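Local atomic coordinates of oxidoreductase, 2OG-Fe(II) oxygenase family (Burkholderia pseudomallei, PDB entry 6N1F), a protein that binds an iron ion and probably acts as an oxidoreductase of the 2-oxoglutarate and iron(II)-dependent oxygenase family. Residues Val55-Ala59 with His60-Arg64. Sequence-based numbering, arbitrary orientation.
Sequences VAFDA and HELAR
Glu61 reaches back along the first turn of its helix with an extended chain and crosses Asp58 at a slant, its OE1 3.4 Å from Asp58 CB. That oxygen accepts the backbone N-H of Asp58 through its anti lone pair, at 2.7 Å from Asp58 N to Glu61 OE1 and with an N-H...O angle of 159°. With CG of Glu61 anti to its carbonyl carbon (chi1 -61°), the side chain runs back toward the helix start, where this bond can close. The two carboxylates are turned 28° from each other, and Asp58 OD2 stands 3.9 Å from Glu61 OE1. Arginines of the neighbouring helix 120-130 probably offset this closeness of like charges: Arg121 forms a salt bridge with Asp58 OD2, Arg122 one with Glu61 OE2. On the solvent side, the His60 ring lies alongside Asp58, its CE1 3.8 Å from Asp58 CB, while CG of Glu61 sits over one ring face toward the rim. On the buried side of the turn, Leu62 CD2 packs against Phe57 CB at 3.6 Å, the two side chains crossing at about a right angle; both also touch Ile170 of strand 166-171. Backbone bonds start the helix: Leu62 N to Asp58 O at 3.0 Å, then Ala63 N to Ala59 O at 2.9 Å. Asp58 occupies the N-cap position, but its side chain makes no capping bond; the return bond from Glu61 to the N-cap N-H is half of a capping box, and with the Phe57-Leu62 hydrophobic staple it marks the start of helix 59-70.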
# COMPACT_ATOMS: atom_id res chain seq x y z
N VAL A 55 -5.55 6.20 -12.62
CA VAL A 55 -6.25 7.31 -11.98
C VAL A 55 -5.34 8.03 -10.98
O VAL A 55 -5.12 9.24 -11.09
CB VAL A 55 -7.53 6.81 -11.30
CG1 VAL A 55 -8.09 7.85 -10.34
CG2 VAL A 55 -8.56 6.39 -12.36
N ALA A 56 -4.79 7.30 -10.00
CA ALA A 56 -4.06 7.98 -8.93
C ALA A 56 -2.66 8.42 -9.36
O ALA A 56 -2.19 9.49 -8.96
CB ALA A 56 -3.97 7.08 -7.70
N PHE A 57 -1.97 7.57 -10.13
CA PHE A 57 -0.62 7.86 -10.61
C PHE A 57 -0.59 7.59 -12.10
O PHE A 57 -1.00 6.52 -12.55
CB PHE A 57 0.40 6.99 -9.90
CG PHE A 57 0.47 7.25 -8.44
CD1 PHE A 57 1.37 8.18 -7.94
CD2 PHE A 57 -0.35 6.58 -7.56
CE1 PHE A 57 1.44 8.43 -6.58
CE2 PHE A 57 -0.28 6.82 -6.20
CZ PHE A 57 0.62 7.75 -5.71
N ASP A 58 -0.13 8.58 -12.87
CA ASP A 58 -0.10 8.44 -14.31
C ASP A 58 0.91 7.36 -14.70
O ASP A 58 1.75 6.95 -13.89
CB ASP A 58 0.22 9.79 -14.97
CG ASP A 58 -0.88 10.83 -14.73
OD1 ASP A 58 -2.03 10.44 -14.43
OD2 ASP A 58 -0.61 12.05 -14.85
N ALA A 59 0.79 6.86 -15.93
CA ALA A 59 1.67 5.76 -16.33
C ALA A 59 3.12 6.21 -16.38
O ALA A 59 4.02 5.49 -15.93
CB ALA A 59 1.23 5.18 -17.68
N HIS A 60 3.38 7.41 -16.93
CA HIS A 60 4.77 7.84 -16.98
C HIS A 60 5.33 8.07 -15.59
O HIS A 60 6.54 7.93 -15.39
CB HIS A 60 4.91 9.09 -17.86
CG HIS A 60 4.36 10.34 -17.24
ND1 HIS A 60 3.05 10.74 -17.43
CD2 HIS A 60 4.94 11.27 -16.45
CE1 HIS A 60 2.85 11.87 -16.77
NE2 HIS A 60 3.98 12.22 -16.18
N GLU A 61 4.48 8.40 -14.61
CA GLU A 61 4.94 8.55 -13.23
C GLU A 61 5.29 7.21 -12.61
O GLU A 61 6.28 7.09 -11.88
CB GLU A 61 3.86 9.24 -12.40
CG GLU A 61 3.50 10.65 -12.89
CD GLU A 61 2.39 11.29 -12.06
OE1 GLU A 61 1.35 10.63 -11.85
OE2 GLU A 61 2.58 12.43 -11.58
N LEU A 62 4.48 6.18 -12.87
CA LEU A 62 4.82 4.85 -12.39
C LEU A 62 6.09 4.36 -13.05
O LEU A 62 6.92 3.72 -12.40
CB LEU A 62 3.67 3.87 -12.63
CG LEU A 62 2.49 4.16 -11.71
CD1 LEU A 62 1.48 3.03 -11.76
CD2 LEU A 62 2.95 4.42 -10.28
N ALA A 63 6.26 4.63 -14.35
CA ALA A 63 7.51 4.32 -15.02
C ALA A 63 8.70 4.96 -14.30
O ALA A 63 9.73 4.31 -14.10
CB ALA A 63 7.45 4.79 -16.48
N ARG A 64 8.58 6.22 -13.90
CA ARG A 64 9.66 6.87 -13.17
C ARG A 64 9.93 6.17 -11.84
O ARG A 64 11.07 5.83 -11.52
CB ARG A 64 9.35 8.34 -12.95
CG ARG A 64 10.52 9.15 -12.42
CD ARG A 64 10.12 10.60 -12.16
NE ARG A 64 11.26 11.42 -11.73
CZ ARG A 64 11.14 12.54 -11.03
NH1 ARG A 64 9.93 12.98 -10.67
NH2 ARG A 64 12.22 13.23 -10.67